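Uncharacterized protein (Wolinella succinogenes, PDB 3JYG) is of unknown function but belongs to the 6-pyruvoyl tetrahydropterin synthase family, forms an assembly of three chains and carries a zinc ion. Local coordinates at residues A[23-26]-A[27-30]; A[147-150]-A[151-155]; A[87-90]-A[91-94]. All coordinates share one frame; numbering follows the deposited sequence.

Overall arrangement
The three contacts are all local turns of helix or helix entries, set well apart: centres of contacts 1 and 3 lie about 27 Å from each other, as do those of contacts 2 and 3, and those of contacts 1 and 2 about 33 Å. Contact 2 (147-155) is the buried one, a leucine-rich part of helix 141-155 packed on the sheet. Contact 1 (23-30) is a surface turn taken up by a second subunit, polar and water-bridged. Contact 3 (87-94) is intermediate in burial, with a polar entry and an aromatic-aliphatic inner side. Asn25 caps the helix of contact 1; in contact 3 Asp87 holds the turn leading into the helix; contact 2 relies on main-chain bonds and leucine packing.

Contact 1: residues A[23-26]-A[27-30]; sequences ELNP and DFSL
Asn25 O grips the first turn of the short helix 26-29 by accepting from both Phe28 N (3.1 Å) and Ser29 N, while Leu30 N closes on Pro26 O. Asn25 is the N-cap: with CG anti to its own nitrogen (chi1 -176°), OD1 turns back to accept from Asp27 N at 3.0 Å, the donor tilted 19° from the amide plane. The other end of the amide is used too, since Asn25 ND2 donates to a water 3.1 Å away, which in turn donates to Asp27 OD2. The amide carbon also lies at the edge of the Phe28 ring, Asn25 CG 3.8 Å from Phe28 CD1, with the two planes 78° apart. On the inner side Ser29 OG sits 3.7 Å from Leu24 CB and bonds to Asp31 O. A second subunit receives the turn: its Trp68 meets Phe28 edge-to-face, and its His65 and Asn67 bond to Asn25 N and Ser29 O. With OD1 accepting from Asp27 N and ND2 donating to the water, the amide's flip is defined; the backbone carbonyl of Asn25 separately grips the first turn, so side chain and backbone both hold the helix start at a subunit interface.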
ATOM      1  N   GLU A  23      -8.537  -5.186 -26.084  1.00 22.74           N
ATOM      2  CA  GLU A  23      -9.379  -4.231 -26.859  1.00 25.24           C
ATOM      3  C   GLU A  23      -9.646  -2.953 -26.053  1.00 25.93           C
ATOM      4  O   GLU A  23      -9.736  -3.011 -24.828  1.00 25.73           O
ATOM      5  CB  GLU A  23     -10.723  -4.847 -27.268  1.00 25.32           C
ATOM      6  CG  GLU A  23     -10.634  -6.069 -28.133  1.00 28.10           C
ATOM      7  CD  GLU A  23     -11.980  -6.815 -28.236  1.00 34.17           C
ATOM      8  OE1 GLU A  23     -13.066  -6.164 -28.151  1.00 38.08           O
ATOM      9  OE2 GLU A  23     -11.949  -8.054 -28.408  1.00 30.39           O
ATOM     10  N   LEU A  24      -9.796  -1.812 -26.730  1.00 26.66           N
ATOM     11  CA  LEU A  24     -10.079  -0.547 -26.038  1.00 27.85           C
ATOM     12  C   LEU A  24     -11.390   0.135 -26.479  1.00 29.49           C
ATOM     13  O   LEU A  24     -11.713   0.174 -27.679  1.00 29.43           O
ATOM     14  CB  LEU A  24      -8.913   0.428 -26.197  1.00 27.76           C
ATOM     15  CG  LEU A  24      -7.613  -0.081 -25.575  1.00 26.36           C
ATOM     16  CD1 LEU A  24      -6.520   0.872 -25.976  1.00 26.24           C
ATOM     17  CD2 LEU A  24      -7.772  -0.158 -24.026  1.00 24.77           C
ATOM     18  N   ASN A  25     -12.132   0.658 -25.495  1.00 30.27           N
ATOM     19  CA  ASN A  25     -13.201   1.643 -25.733  1.00 30.99           C
ATOM     20  C   ASN A  25     -12.548   3.045 -25.850  1.00 32.42           C
ATOM     21  O   ASN A  25     -12.072   3.606 -24.848  1.00 32.03           O
ATOM     22  CB  ASN A  25     -14.231   1.585 -24.591  1.00 31.07           C
ATOM     23  CG  ASN A  25     -15.426   2.512 -24.815  1.00 31.19           C
ATOM     24  OD1 ASN A  25     -15.311   3.560 -25.443  1.00 33.88           O
ATOM     25  ND2 ASN A  25     -16.573   2.124 -24.290  1.00 32.11           N
ATOM     26  N   PRO A  26     -12.497   3.610 -27.075  1.00 33.51           N
ATOM     27  CA  PRO A  26     -11.735   4.834 -27.280  1.00 34.27           C
ATOM     28  C   PRO A  26     -12.329   6.063 -26.597  1.00 34.53           C
ATOM     29  O   PRO A  26     -11.657   7.097 -26.546  1.00 35.55           O
ATOM     30  CB  PRO A  26     -11.733   5.018 -28.820  1.00 34.24           C
ATOM     31  CG  PRO A  26     -12.312   3.778 -29.380  1.00 35.04           C
ATOM     32  CD  PRO A  26     -13.212   3.222 -28.304  1.00 34.55           C
ATOM     33  N   ASP A  27     -13.559   5.964 -26.081  1.00 34.92           N
ATOM     34  CA  ASP A  27     -14.155   7.076 -25.301  1.00 34.63           C
ATOM     35  C   ASP A  27     -13.454   7.278 -23.952  1.00 34.79           C
ATOM     36  O   ASP A  27     -13.441   8.403 -23.405  1.00 33.80           O
ATOM     37  CB  ASP A  27     -15.644   6.845 -25.038  1.00 34.57           C
ATOM     38  CG  ASP A  27     -16.480   6.813 -26.314  1.00 36.16           C
ATOM     39  OD1 ASP A  27     -16.087   7.437 -27.341  1.00 34.59           O
ATOM     40  OD2 ASP A  27     -17.555   6.160 -26.264  1.00 36.83           O
ATOM     41  N   PHE A  28     -12.893   6.177 -23.422  1.00 33.90           N
ATOM     42  CA  PHE A  28     -12.299   6.174 -22.091  1.00 33.61           C
ATOM     43  C   PHE A  28     -10.779   6.200 -22.198  1.00 34.10           C
ATOM     44  O   PHE A  28     -10.100   6.847 -21.367  1.00 34.45           O
ATOM     45  CB  PHE A  28     -12.809   4.980 -21.247  1.00 33.02           C
ATOM     46  CG  PHE A  28     -14.274   5.095 -20.840  1.00 31.59           C
ATOM     47  CD1 PHE A  28     -15.293   4.803 -21.739  1.00 31.25           C
ATOM     48  CD2 PHE A  28     -14.618   5.505 -19.564  1.00 30.51           C
ATOM     49  CE1 PHE A  28     -16.635   4.896 -21.363  1.00 32.10           C
ATOM     50  CE2 PHE A  28     -15.946   5.608 -19.174  1.00 31.46           C
ATOM     51  CZ  PHE A  28     -16.967   5.289 -20.079  1.00 28.68           C
ATOM     52  N   SER A  29     -10.263   5.548 -23.242  1.00 33.53           N
ATOM     53  CA  SER A  29      -8.821   5.436 -23.467  1.00 34.53           C
ATOM     54  C   SER A  29      -8.229   6.612 -24.253  1.00 34.85           C
ATOM     55  O   SER A  29      -7.031   6.867 -24.161  1.00 35.24           O
ATOM     56  CB  SER A  29      -8.475   4.110 -24.156  1.00 34.40           C
ATOM     57  OG  SER A  29      -8.905   4.111 -25.517  1.00 33.80           O
ATOM     58  N   LEU A  30      -9.078   7.287 -25.031  1.00 35.49           N
ATOM     59  CA  LEU A  30      -8.727   8.478 -25.844  1.00 36.33           C
ATOM     60  C   LEU A  30      -7.926   8.101 -27.111  1.00 37.42           C
ATOM     61  O   LEU A  30      -8.243   8.552 -28.221  1.00 38.49           O
ATOM     62  CB  LEU A  30      -8.018   9.562 -24.998  1.00 35.31           C
ATOM     63  CG  LEU A  30      -8.675   9.992 -23.673  1.00 33.06           C
ATOM     64  CD1 LEU A  30      -7.821  10.998 -22.971  1.00 31.90           C
ATOM     65  CD2 LEU A  30     -10.088  10.556 -23.833  1.00 34.85           C
TER
HETATM   66  O   HOH W   1     -18.489   4.482 -24.715  1.00 36.21           O

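Contact 2: residues A[147-150]-A[151-155]; sequences WLLE and LLRSR
Leu148 and Leu149 meet Leu151, Leu152 and Arg153 one turn further on in the alpha helix 141-155, which packs on the sheet beside helix 67-77, as expected for the T-fold of this family. The backbone bonds run i to i+4; the one from Arg153 N to Leu149 O, at 2.8 Å, is nearly linear at 172°. The inner side is buried and leucine-rich. Its close contact is made by Leu152, which, its CG anti to the carbonyl carbon (chi1 -70°), folds back along the helix so that CD1 lies 3.3 Å from Leu148 O; the methyls Leu148 CD2 and Leu151 CD2 meet only loosely, at 4.4 Å. Val163 and Val166 of strand 162-169 receive Leu149 and Leu152, and Phe72 of helix 67-77 receives Leu151. Trp147 is also buried, its NE1 bonded to Glu108 O.

One flank is covered by a neighbouring subunit. Arg153 lays its aliphatic part against Leu149, with Arg153 CD 3.9 Å from Leu149 CD1, and Leu3 of the second subunit packs on both residues. The exposed side, with Glu150 and Ser154, is looser. Glu150 and Arg153 have opposite charges but do not pair, Glu150 OE2 staying 6.6 Å from Arg153 NH1. The bond from Ser154 N to Glu150 O is longer (3.1 Å) and more bent, at 143°. Here the hydroxyl of Ser154 turns inward between its own nitrogen and carbonyl carbon, and Ser154 OG donates to Leu151 O at 3.0 Å.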
ATOM      1  N   TRP A 147      -3.770 -16.750 -10.914  1.00 14.38           N
ATOM      2  CA  TRP A 147      -3.044 -17.974 -11.084  1.00 14.43           C
ATOM      3  C   TRP A 147      -2.172 -18.236  -9.840  1.00 15.20           C
ATOM      4  O   TRP A 147      -2.144 -19.342  -9.259  1.00 14.79           O
ATOM      5  CB  TRP A 147      -2.143 -17.803 -12.335  1.00 14.81           C
ATOM      6  CG  TRP A 147      -1.290 -18.984 -12.590  1.00 15.50           C
ATOM      7  CD1 TRP A 147      -1.681 -20.312 -12.599  1.00 17.86           C
ATOM      8  CD2 TRP A 147       0.115 -18.971 -12.847  1.00 15.42           C
ATOM      9  NE1 TRP A 147      -0.564 -21.129 -12.821  1.00 18.83           N
ATOM     10  CE2 TRP A 147       0.538 -20.324 -12.984  1.00 17.76           C
ATOM     11  CE3 TRP A 147       1.062 -17.946 -12.991  1.00 20.59           C
ATOM     12  CZ2 TRP A 147       1.847 -20.663 -13.286  1.00 19.31           C
ATOM     13  CZ3 TRP A 147       2.384 -18.287 -13.264  1.00 20.36           C
ATOM     14  CH2 TRP A 147       2.762 -19.640 -13.405  1.00 21.34           C
ATOM     15  N   LEU A 148      -1.490 -17.181  -9.375  1.00 14.29           N
ATOM     16  CA  LEU A 148      -0.615 -17.357  -8.210  1.00 13.66           C
ATOM     17  C   LEU A 148      -1.429 -17.535  -6.940  1.00 13.99           C
ATOM     18  O   LEU A 148      -1.040 -18.305  -6.051  1.00 14.47           O
ATOM     19  CB  LEU A 148       0.392 -16.190  -8.093  1.00 12.80           C
ATOM     20  CG  LEU A 148       1.351 -15.998  -9.270  1.00 14.82           C
ATOM     21  CD1 LEU A 148       2.097 -14.666  -9.127  1.00 13.97           C
ATOM     22  CD2 LEU A 148       2.343 -17.163  -9.439  1.00 16.48           C
ATOM     23  N   LEU A 149      -2.554 -16.829  -6.830  1.00 14.86           N
ATOM     24  CA  LEU A 149      -3.520 -17.141  -5.775  1.00 15.19           C
ATOM     25  C   LEU A 149      -3.926 -18.647  -5.777  1.00 16.00           C
ATOM     26  O   LEU A 149      -3.880 -19.314  -4.721  1.00 15.33           O
ATOM     27  CB  LEU A 149      -4.771 -16.218  -5.860  1.00 14.22           C
ATOM     28  CG  LEU A 149      -5.862 -16.477  -4.816  1.00 14.41           C
ATOM     29  CD1 LEU A 149      -5.402 -16.288  -3.387  1.00 15.56           C
ATOM     30  CD2 LEU A 149      -7.055 -15.557  -5.100  1.00 12.36           C
ATOM     31  N   GLU A 150      -4.281 -19.199  -6.947  1.00 18.31           N
ATOM     32  CA  GLU A 150      -4.643 -20.632  -6.992  1.00 19.81           C
ATOM     33  C   GLU A 150      -3.503 -21.496  -6.507  1.00 19.83           C
ATOM     34  O   GLU A 150      -3.701 -22.455  -5.742  1.00 20.05           O
ATOM     35  CB  GLU A 150      -4.978 -21.114  -8.398  1.00 20.54           C
ATOM     36  CG  GLU A 150      -6.147 -20.485  -9.012  1.00 27.18           C
ATOM     37  CD  GLU A 150      -6.725 -21.357 -10.150  1.00 32.92           C
ATOM     38  OE1 GLU A 150      -5.940 -21.940 -10.939  1.00 35.14           O
ATOM     39  OE2 GLU A 150      -7.961 -21.458 -10.243  1.00 36.72           O
ATOM     40  N   LEU A 151      -2.298 -21.170  -6.974  1.00 19.38           N
ATOM     41  CA  LEU A 151      -1.137 -21.938  -6.638  1.00 19.66           C
ATOM     42  C   LEU A 151      -0.917 -21.945  -5.090  1.00 19.24           C
ATOM     43  O   LEU A 151      -0.693 -22.993  -4.467  1.00 18.60           O
ATOM     44  CB  LEU A 151       0.066 -21.365  -7.409  1.00 21.28           C
ATOM     45  CG  LEU A 151       1.453 -21.936  -7.115  1.00 24.58           C
ATOM     46  CD1 LEU A 151       1.377 -23.466  -7.220  1.00 27.92           C
ATOM     47  CD2 LEU A 151       2.410 -21.388  -8.153  1.00 24.04           C
ATOM     48  N   LEU A 152      -1.020 -20.766  -4.479  1.00 19.01           N
ATOM     49  CA  LEU A 152      -0.796 -20.612  -3.048  1.00 18.96           C
ATOM     50  C   LEU A 152      -1.915 -21.278  -2.280  1.00 19.25           C
ATOM     51  O   LEU A 152      -1.657 -21.988  -1.319  1.00 19.18           O
ATOM     52  CB  LEU A 152      -0.688 -19.127  -2.662  1.00 18.72           C
ATOM     53  CG  LEU A 152       0.583 -18.420  -3.157  1.00 19.36           C
ATOM     54  CD1 LEU A 152       0.329 -16.942  -3.325  1.00 20.70           C
ATOM     55  CD2 LEU A 152       1.739 -18.658  -2.165  1.00 21.56           C
ATOM     56  N   ARG A 153      -3.158 -21.072  -2.689  1.00 19.82           N
ATOM     57  CA  ARG A 153      -4.252 -21.749  -1.950  1.00 22.40           C
ATOM     58  C   ARG A 153      -4.071 -23.252  -1.873  1.00 23.75           C
ATOM     59  O   ARG A 153      -4.378 -23.849  -0.840  1.00 24.91           O
ATOM     60  CB  ARG A 153      -5.643 -21.420  -2.493  1.00 21.82           C
ATOM     61  CG  ARG A 153      -6.097 -19.997  -2.172  1.00 20.79           C
ATOM     62  CD  ARG A 153      -7.326 -19.651  -2.993  1.00 21.90           C
ATOM     63  NE  ARG A 153      -8.498 -20.359  -2.478  1.00 24.68           N
ATOM     64  CZ  ARG A 153      -9.711 -20.385  -3.046  1.00 27.63           C
ATOM     65  NH1 ARG A 153      -9.976 -19.757  -4.218  1.00 22.76           N
ATOM     66  NH2 ARG A 153     -10.658 -21.087  -2.446  1.00 25.83           N
ATOM     67  N   SER A 154      -3.539 -23.861  -2.931  1.00 25.19           N
ATOM     68  CA  SER A 154      -3.483 -25.330  -3.000  1.00 26.76           C
ATOM     69  C   SER A 154      -2.347 -25.907  -2.194  1.00 28.80           C
ATOM     70  O   SER A 154      -2.358 -27.107  -1.888  1.00 29.86           O
ATOM     71  CB  SER A 154      -3.400 -25.808  -4.456  1.00 26.59           C
ATOM     72  OG  SER A 154      -2.131 -25.526  -5.001  1.00 26.49           O
ATOM     73  N   ARG A 155      -1.377 -25.061  -1.850  1.00 29.70           N
ATOM     74  CA  ARG A 155      -0.161 -25.465  -1.104  1.00 31.37           C
ATOM     75  C   ARG A 155      -0.100 -25.079   0.401  1.00 31.52           C
ATOM     76  O   ARG A 155       0.544 -25.787   1.164  1.00 32.45           O
ATOM     77  CB  ARG A 155       1.107 -24.896  -1.785  1.00 32.04           C
ATOM     78  CG  ARG A 155       1.302 -25.280  -3.250  1.00 35.55           C
ATOM     79  CD  ARG A 155       1.533 -26.774  -3.423  1.00 40.84           C
ATOM     80  NE  ARG A 155       2.627 -27.050  -4.366  1.00 46.57           N
ATOM     81  CZ  ARG A 155       2.528 -26.986  -5.699  1.00 48.48           C
ATOM     82  NH1 ARG A 155       1.381 -26.638  -6.284  1.00 49.38           N
ATOM     83  NH2 ARG A 155       3.586 -27.269  -6.449  1.00 48.34           N
TER

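Contact 3: residues A[87-90]-A[91-94]; sequences DPLF and PTLL
Phe90, its CG anti to the backbone nitrogen (chi1 -162°), and Leu94, whose chi2 of 88° sets its two methyls, are turned so that one methyl of the leucine sits over the ring. Leu94 CD1 lies 4.1 Å from the centroid of the Phe90 ring and only 12° off its normal, a CH-pi contact over the face, while Leu94 CD2 touches Phe90 CZ at 4.0 Å. The backbone holds the pair in step: Leu94 N donates to Phe90 O at 2.8 Å. One residue earlier, Leu93 N bonds to Leu89 O, which takes a second, weak bond from Thr92 N, and Leu93 CD1 rests against Leu89 CB at 4.0 Å. The entry to the turn is polar. Asp87 OD1 accepts from Leu89 N at 2.8 Å, on its anti side and well out of the carboxylate plane, forming an Asx turn nested in the type I beta turn from Asp87 to Phe90. On the outer side a water links Pro88 O to Thr92 OG1. Asp87 OD1 is further engaged in a salt bridge with Arg18, and Trp20 packs on Asp87 and Pro88. Inward, helix 90-93 and Leu94, the residue that follows it, lean on two neighbouring parallel strands: Leu93 and Leu94 touch Ile83 of strand 80-84, whereas Phe90 meets Val134 and Leu94 meets Phe132 on strand 132-135.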
ATOM      1  N   ASP A  87      -2.294 -17.841 -27.652  1.00 16.41           N
ATOM      2  CA  ASP A  87      -1.874 -16.659 -28.387  1.00 14.91           C
ATOM      3  C   ASP A  87      -1.772 -17.046 -29.860  1.00 15.09           C
ATOM      4  O   ASP A  87      -1.148 -18.042 -30.188  1.00 15.71           O
ATOM      5  CB  ASP A  87      -0.510 -16.177 -27.823  1.00 14.53           C
ATOM      6  CG  ASP A  87      -0.060 -14.839 -28.405  1.00 15.48           C
ATOM      7  OD1 ASP A  87      -0.312 -14.575 -29.615  1.00 14.17           O
ATOM      8  OD2 ASP A  87       0.551 -14.052 -27.643  1.00 15.51           O
ATOM      9  N   PRO A  88      -2.365 -16.246 -30.768  1.00 16.45           N
ATOM     10  CA  PRO A  88      -2.310 -16.537 -32.214  1.00 16.98           C
ATOM     11  C   PRO A  88      -0.883 -16.558 -32.763  1.00 17.52           C
ATOM     12  O   PRO A  88      -0.630 -17.140 -33.835  1.00 16.77           O
ATOM     13  CB  PRO A  88      -3.030 -15.343 -32.834  1.00 17.59           C
ATOM     14  CG  PRO A  88      -3.904 -14.830 -31.750  1.00 19.05           C
ATOM     15  CD  PRO A  88      -3.209 -15.068 -30.471  1.00 15.74           C
ATOM     16  N   LEU A  89       0.033 -15.888 -32.070  1.00 15.41           N
ATOM     17  CA  LEU A  89       1.431 -15.932 -32.462  1.00 15.22           C
ATOM     18  C   LEU A  89       2.184 -17.138 -31.932  1.00 15.61           C
ATOM     19  O   LEU A  89       3.371 -17.305 -32.256  1.00 15.29           O
ATOM     20  CB  LEU A  89       2.164 -14.672 -31.966  1.00 15.50           C
ATOM     21  CG  LEU A  89       1.999 -13.370 -32.714  1.00 15.34           C
ATOM     22  CD1 LEU A  89       2.861 -12.287 -32.011  1.00 15.41           C
ATOM     23  CD2 LEU A  89       2.371 -13.511 -34.210  1.00 16.92           C
ATOM     24  N   PHE A  90       1.539 -17.970 -31.095  1.00 15.87           N
ATOM     25  CA  PHE A  90       2.228 -19.181 -30.594  1.00 16.23           C
ATOM     26  C   PHE A  90       3.020 -19.912 -31.725  1.00 18.16           C
ATOM     27  O   PHE A  90       4.237 -20.096 -31.590  1.00 18.16           O
ATOM     28  CB  PHE A  90       1.276 -20.153 -29.828  1.00 15.94           C
ATOM     29  CG  PHE A  90       1.987 -21.128 -28.989  1.00 14.08           C
ATOM     30  CD1 PHE A  90       2.241 -20.856 -27.651  1.00 13.05           C
ATOM     31  CD2 PHE A  90       2.503 -22.306 -29.550  1.00 16.02           C
ATOM     32  CE1 PHE A  90       2.969 -21.776 -26.884  1.00 15.68           C
ATOM     33  CE2 PHE A  90       3.197 -23.222 -28.789  1.00 16.73           C
ATOM     34  CZ  PHE A  90       3.429 -22.961 -27.453  1.00 14.23           C
ATOM     35  N   PRO A  91       2.359 -20.296 -32.843  1.00 19.69           N
ATOM     36  CA  PRO A  91       3.049 -21.007 -33.933  1.00 20.20           C
ATOM     37  C   PRO A  91       4.198 -20.214 -34.599  1.00 20.69           C
ATOM     38  O   PRO A  91       5.143 -20.806 -35.103  1.00 19.76           O
ATOM     39  CB  PRO A  91       1.919 -21.250 -34.979  1.00 20.58           C
ATOM     40  CG  PRO A  91       0.657 -21.271 -34.156  1.00 21.66           C
ATOM     41  CD  PRO A  91       0.893 -20.272 -33.050  1.00 20.08           C
ATOM     42  N   THR A  92       4.083 -18.891 -34.610  1.00 20.57           N
ATOM     43  CA  THR A  92       5.088 -18.000 -35.185  1.00 20.87           C
ATOM     44  C   THR A  92       6.339 -17.837 -34.308  1.00 21.08           C
ATOM     45  O   THR A  92       7.444 -17.849 -34.811  1.00 22.25           O
ATOM     46  CB  THR A  92       4.468 -16.637 -35.452  1.00 20.92           C
ATOM     47  OG1 THR A  92       3.436 -16.831 -36.415  1.00 22.46           O
ATOM     48  CG2 THR A  92       5.500 -15.630 -36.024  1.00 20.53           C
ATOM     49  N   LEU A  93       6.139 -17.717 -32.993  1.00 20.44           N
ATOM     50  CA  LEU A  93       7.219 -17.522 -32.035  1.00 19.56           C
ATOM     51  C   LEU A  93       7.810 -18.800 -31.549  1.00 18.69           C
ATOM     52  O   LEU A  93       8.969 -18.805 -31.192  1.00 18.79           O
ATOM     53  CB  LEU A  93       6.756 -16.683 -30.834  1.00 19.84           C
ATOM     54  CG  LEU A  93       6.319 -15.241 -31.108  1.00 20.84           C
ATOM     55  CD1 LEU A  93       5.580 -14.678 -29.866  1.00 21.00           C
ATOM     56  CD2 LEU A  93       7.480 -14.386 -31.470  1.00 19.28           C
ATOM     57  N   LEU A  94       7.026 -19.881 -31.535  1.00 18.94           N
ATOM     58  CA  LEU A  94       7.543 -21.240 -31.249  1.00 20.33           C
ATOM     59  C   LEU A  94       7.299 -22.250 -32.400  1.00 21.74           C
ATOM     60  O   LEU A  94       6.595 -23.247 -32.207  1.00 21.72           O
ATOM     61  CB  LEU A  94       6.954 -21.790 -29.927  1.00 20.81           C
ATOM     62  CG  LEU A  94       7.302 -21.066 -28.616  1.00 19.41           C
ATOM     63  CD1 LEU A  94       6.256 -19.935 -28.411  1.00 19.26           C
ATOM     64  CD2 LEU A  94       7.336 -22.045 -27.409  1.00 16.86           C
TER
HETATM   65  O   HOH W   2       0.889 -16.299 -36.084  1.00 22.81           O